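16S rRNA (guanine(1405)-N(7))-methyltransferase (Klebsiella pneumoniae, PDB 6PI9) probably methylates N7 of guanine 1405 in 16S rRNA with S-adenosyl-L-methionine as donor, a modification expected to confer resistance to aminoglycosides. Local coordinates at residues 138-143 against 164-169; 170-175 against 194-199. All coordinates share one frame; numbering follows the deposited sequence.

Contact 1: residues 138-143 against 164-169. With SAH (S-adenosyl-L-homocysteine), chain B.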
# COMPACT_ATOMS: atom_id res chain seq x y z
N LEU A 138 2.46 22.22 -12.69
CA LEU A 138 1.98 22.70 -11.39
C LEU A 138 1.52 21.45 -10.70
O LEU A 138 0.50 20.88 -11.09
CB LEU A 138 0.81 23.67 -11.52
CG LEU A 138 0.34 24.08 -10.11
CD1 LEU A 138 1.48 24.82 -9.46
CD2 LEU A 138 -0.94 24.92 -10.17
N GLY A 139 2.27 21.00 -9.70
CA GLY A 139 1.83 19.86 -8.94
C GLY A 139 0.87 20.25 -7.84
O GLY A 139 0.84 21.39 -7.34
N MET A 140 0.06 19.29 -7.42
CA MET A 140 -0.74 19.61 -6.25
C MET A 140 -1.00 18.34 -5.48
O MET A 140 -1.13 17.26 -6.07
CB MET A 140 -2.03 20.33 -6.62
CG MET A 140 -2.93 19.68 -7.61
SD MET A 140 -3.94 21.02 -8.45
CE MET A 140 -2.75 21.84 -9.49
N ASP A 141 -1.08 18.47 -4.16
CA ASP A 141 -1.20 17.25 -3.35
C ASP A 141 -1.63 17.68 -1.94
O ASP A 141 -1.55 18.85 -1.57
CB ASP A 141 0.14 16.51 -3.34
CG ASP A 141 -0.01 15.01 -3.06
OD1 ASP A 141 -0.57 14.66 -2.02
OD2 ASP A 141 0.39 14.20 -3.92
N ILE A 142 -2.07 16.70 -1.14
CA ILE A 142 -2.36 16.97 0.27
C ILE A 142 -1.13 16.79 1.13
O ILE A 142 -1.15 17.14 2.33
CB ILE A 142 -3.43 16.01 0.80
CG1 ILE A 142 -3.09 14.59 0.43
CG2 ILE A 142 -4.78 16.44 0.35
CD1 ILE A 142 -4.04 13.64 1.26
N HIS A 143 -0.09 16.17 0.58
CA HIS A 143 1.18 15.91 1.25
C HIS A 143 2.07 17.12 1.10
O HIS A 143 2.70 17.32 0.06
CB HIS A 143 1.83 14.66 0.66
CG HIS A 143 2.85 14.07 1.58
ND1 HIS A 143 3.82 14.83 2.19
CD2 HIS A 143 3.03 12.80 2.03
CE1 HIS A 143 4.56 14.07 2.98
NE2 HIS A 143 4.10 12.83 2.89
N ARG A 164 1.54 23.08 -5.02
CA ARG A 164 0.77 23.73 -3.98
C ARG A 164 -0.14 22.72 -3.31
O ARG A 164 -0.44 21.65 -3.86
CB ARG A 164 -0.07 24.86 -4.55
CG ARG A 164 -1.04 24.29 -5.60
CD ARG A 164 -2.27 25.10 -5.57
NE ARG A 164 -3.31 24.80 -6.55
CZ ARG A 164 -4.51 24.30 -6.25
NH1 ARG A 164 -4.83 23.99 -4.98
NH2 ARG A 164 -5.40 24.16 -7.22
N ALA A 165 -0.56 23.05 -2.11
CA ALA A 165 -1.55 22.21 -1.41
C ALA A 165 -2.86 22.08 -2.18
O ALA A 165 -3.45 23.08 -2.59
CB ALA A 165 -1.83 22.86 -0.06
N CYS A 166 -3.42 20.87 -2.21
CA CYS A 166 -4.74 20.73 -2.83
C CYS A 166 -5.40 19.46 -2.34
O CYS A 166 -4.81 18.39 -2.52
CB CYS A 166 -4.57 20.60 -4.36
SG CYS A 166 -6.13 20.24 -5.18
N ASP A 167 -6.62 19.54 -1.81
CA ASP A 167 -7.40 18.33 -1.49
C ASP A 167 -8.45 18.18 -2.58
O ASP A 167 -9.42 18.95 -2.62
CB ASP A 167 -8.02 18.38 -0.07
CG ASP A 167 -8.69 17.04 0.32
OD1 ASP A 167 -9.11 16.28 -0.59
OD2 ASP A 167 -8.88 16.79 1.53
N LEU A 168 -8.27 17.17 -3.43
CA LEU A 168 -9.13 16.90 -4.58
C LEU A 168 -10.53 16.41 -4.23
O LEU A 168 -11.37 16.23 -5.13
CB LEU A 168 -8.43 15.91 -5.48
CG LEU A 168 -7.17 16.51 -6.16
CD1 LEU A 168 -6.43 15.37 -6.80
CD2 LEU A 168 -7.50 17.55 -7.25
N LEU A 169 -10.85 16.19 -2.95
CA LEU A 169 -12.22 15.94 -2.56
C LEU A 169 -12.97 17.22 -2.30
O LEU A 169 -14.22 17.24 -2.31
CB LEU A 169 -12.27 15.06 -1.29
CG LEU A 169 -12.46 13.54 -1.53
CD1 LEU A 169 -13.77 13.35 -2.11
CD2 LEU A 169 -11.54 12.95 -2.52
N SAH B . 0.63 10.84 -9.17
CA SAH B . 1.84 10.51 -8.39
CB SAH B . 1.48 10.01 -7.01
CG SAH B . 0.47 8.83 -6.92
SD SAH B . 0.38 8.17 -5.19
C SAH B . 2.68 9.45 -9.13
O SAH B . 2.08 8.70 -9.92
OXT SAH B . 3.90 9.30 -8.91
C5' SAH B . -1.24 8.92 -4.70
C4' SAH B . -1.11 10.41 -4.26
O4' SAH B . -2.43 10.98 -4.11
C3' SAH B . -0.33 10.72 -2.96
O3' SAH B . 0.74 11.66 -3.22
C2' SAH B . -1.36 11.36 -2.02
O2' SAH B . -0.74 12.41 -1.27
C1' SAH B . -2.34 11.95 -3.05
N9 SAH B . -3.70 12.08 -2.57
C8 SAH B . -4.48 11.10 -2.00
N7 SAH B . -5.73 11.62 -1.81
C5 SAH B . -5.71 12.93 -2.21
C6 SAH B . -6.64 13.95 -2.21
N6 SAH B . -7.84 13.80 -1.70
N1 SAH B . -6.29 15.16 -2.78
C2 SAH B . -5.03 15.38 -3.25
N3 SAH B . -4.08 14.40 -3.24
C4 SAH B . -4.46 13.19 -2.72
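Gly139 and Asp141 exchange backbone bonds with Arg164 across two neighbouring parallel strands: Gly139 O accepts from Arg164 N (3.0 Å), and Arg164 O accepts from Asp141 N. Asp141 O then takes the N-H of Cys166 at 2.8 Å, the donor standing 54° above the carbonyl plane, just where residues 164-169 leave strand 162-165. Met140 lies side by side with Arg164, its SD 3.6 Å above one guanidinium face toward the rim, while Met140 CB and Cys166 CB press together at a tight 3.4 Å. The guanidinium itself is well supplied: NH1 donates to Ala165 O, and NH2 forms salt bridges to Glu171 and Glu175.

Asp141, ending one strand, and Asp167, just past the other, serve protein and ligand together. Asp141 OD1 accepts His143 N in an Asx turn and also a very short, hence doubtful in length, bond from the ribose O2' of S-adenosyl-L-homocysteine; OD2 receives the ligand's O3' (2.7 Å) and Gly123 N. Asp167 repeats the design: OD1 accepts Leu169 N in a second Asx turn and adenine N6 (3.0 Å), with OD2 held by Arg29 and Thr26. Leu168 N donates to adenine N1 almost straight (2.9 Å, 169°), and Ile142 CG1 packs against C4. An acid at the end of the second strand gripping the ribose, with the loop after the third reading the adenine, is characteristic of Rossmann-like class I methyltransferases.

Contact 2: residues 170-175 against 194-199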
# COMPACT_ATOMS: atom_id res chain seq x y z
N SER A 170 -12.27 18.30 -2.01
CA SER A 170 -13.01 19.52 -1.77
C SER A 170 -12.69 20.60 -2.78
O SER A 170 -13.30 21.68 -2.72
CB SER A 170 -12.78 20.00 -0.32
OG SER A 170 -11.45 19.79 0.06
N GLU A 171 -11.83 20.32 -3.76
CA GLU A 171 -11.50 21.33 -4.77
C GLU A 171 -11.41 20.65 -6.13
O GLU A 171 -10.77 19.61 -6.24
CB GLU A 171 -10.17 22.02 -4.42
CG GLU A 171 -9.72 23.03 -5.44
CD GLU A 171 -8.28 23.56 -5.24
OE1 GLU A 171 -7.62 23.35 -4.19
OE2 GLU A 171 -7.82 24.25 -6.16
N ILE A 172 -12.02 21.23 -7.15
CA ILE A 172 -11.75 20.82 -8.54
C ILE A 172 -10.82 21.86 -9.10
O ILE A 172 -11.19 23.06 -9.15
CB ILE A 172 -13.06 20.71 -9.33
CG1 ILE A 172 -13.72 19.36 -8.99
CG2 ILE A 172 -12.80 20.79 -10.83
CD1 ILE A 172 -14.97 19.08 -9.78
N PRO A 173 -9.54 21.54 -9.37
CA PRO A 173 -8.57 22.57 -9.76
C PRO A 173 -9.08 23.40 -10.91
O PRO A 173 -9.57 22.86 -11.92
CB PRO A 173 -7.34 21.77 -10.18
CG PRO A 173 -7.44 20.47 -9.30
CD PRO A 173 -8.92 20.20 -9.20
N ALA A 174 -8.97 24.73 -10.75
CA ALA A 174 -9.50 25.68 -11.72
C ALA A 174 -8.45 26.19 -12.71
O ALA A 174 -8.78 27.00 -13.59
CB ALA A 174 -10.13 26.86 -10.98
N GLU A 175 -7.21 25.71 -12.62
CA GLU A 175 -6.16 26.22 -13.49
C GLU A 175 -6.42 25.82 -14.94
O GLU A 175 -7.05 24.79 -15.22
CB GLU A 175 -4.79 25.70 -13.04
CG GLU A 175 -4.37 26.29 -11.69
CD GLU A 175 -4.80 25.44 -10.50
OE1 GLU A 175 -4.28 25.69 -9.38
OE2 GLU A 175 -5.63 24.51 -10.68
N THR A 194 -17.64 8.22 -3.77
CA THR A 194 -18.22 7.67 -5.00
C THR A 194 -18.63 8.78 -5.95
O THR A 194 -19.23 9.76 -5.55
CB THR A 194 -19.46 6.81 -4.67
OG1 THR A 194 -19.02 5.70 -3.88
CG2 THR A 194 -20.12 6.25 -5.98
N GLY A 195 -18.27 8.63 -7.22
CA GLY A 195 -18.58 9.61 -8.22
C GLY A 195 -17.53 10.68 -8.41
O GLY A 195 -17.64 11.47 -9.37
N ARG A 196 -16.51 10.73 -7.53
CA ARG A 196 -15.60 11.87 -7.54
C ARG A 196 -14.66 11.81 -8.73
O ARG A 196 -14.30 12.86 -9.29
CB ARG A 196 -14.82 11.92 -6.21
CG ARG A 196 -13.95 13.20 -6.05
CD ARG A 196 -14.84 14.45 -6.07
NE ARG A 196 -14.05 15.67 -5.97
CZ ARG A 196 -14.56 16.89 -5.97
NH1 ARG A 196 -15.87 17.09 -6.09
NH2 ARG A 196 -13.76 17.94 -5.86
N ALA A 197 -14.27 10.61 -9.15
CA ALA A 197 -13.43 10.49 -10.35
C ALA A 197 -14.12 11.09 -11.56
O ALA A 197 -13.53 11.90 -12.30
CB ALA A 197 -13.09 9.02 -10.60
N ALA A 198 -15.37 10.69 -11.80
CA ALA A 198 -16.07 11.22 -12.97
C ALA A 198 -16.29 12.72 -12.85
O ALA A 198 -16.30 13.45 -13.86
CB ALA A 198 -17.41 10.48 -13.14
N GLU A 199 -16.51 13.22 -11.63
CA GLU A 199 -16.76 14.66 -11.48
C GLU A 199 -15.48 15.44 -11.78
O GLU A 199 -15.51 16.48 -12.44
CB GLU A 199 -17.26 14.92 -10.07
CG GLU A 199 -17.61 16.32 -9.80
CD GLU A 199 -18.27 16.46 -8.43
OE1 GLU A 199 -18.87 17.55 -8.22
OE2 GLU A 199 -18.20 15.49 -7.59
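Ile172 meets Arg196 and Glu199 with its longer branch, and this packing carries most of the contact. CG1 stands anti to the carbonyl carbon (chi1 -79°) and comes within 3.4 Å of Arg196 NH2, while CD1 lies over one face of the guanidinium, toward the rim. From there the same methyl reaches Glu199, 3.8 Å from its CG, the two side chains crossing at about a right angle. An aliphatic branch thus lies against the NH2 side of a flat cation and the CG of an acid one helical turn further on.

Polar groups also lie at the arginine's rim. Glu171 O approaches at the edge, near the guanidinium plane, and lies 3.4 Å from NH2. NE donates to Leu168 O, just before residues 170-175, so a residue whose own N-H grips the ligand's adenine is held from the carbonyl side as well. In the alternating alpha-beta topology of this Rossmann-like domain, residues 170-175 lie in the loop that leads to strand 179-183, and Arg196 opens the helix that follows that strand and the short helix 186-192.

Arg196 pairs within its own helix: NH1 and Glu199 OE2 form a salt bridge at 3.2 Å, whose hydrogen bond is weak. Backbone bonding sets the helix start, with Gly195 at the N-cap and its O accepting Glu199 N at 3.1 Å. The Glu190 carboxylate receives Gly195 N on one oxygen and Ala197 N on the other. Before this turn Thr194 OG1 bonds to the backbone N of Arg221 of the second subunit.

In the fold
After the N-terminal helices and strand 117-120, the chain runs through strand 137-141, helix 144-157 and strand 162-165, and contact 1 closes this beta-alpha-beta unit at the outer side of the sheet. Contact 2 opens directly afterwards and closes a second loop, which takes in strand 179-183 and helix 186-192 before reaching helix 196-203. The two are therefore in series, neither nested nor crossed, with centres 12 Å apart. They still touch, through the charge pairs of Arg164 with residues 170-175 and through Leu168 on Pro173. Segment 170-175 thereby ties the edge strand to the helix beyond strand 179-183.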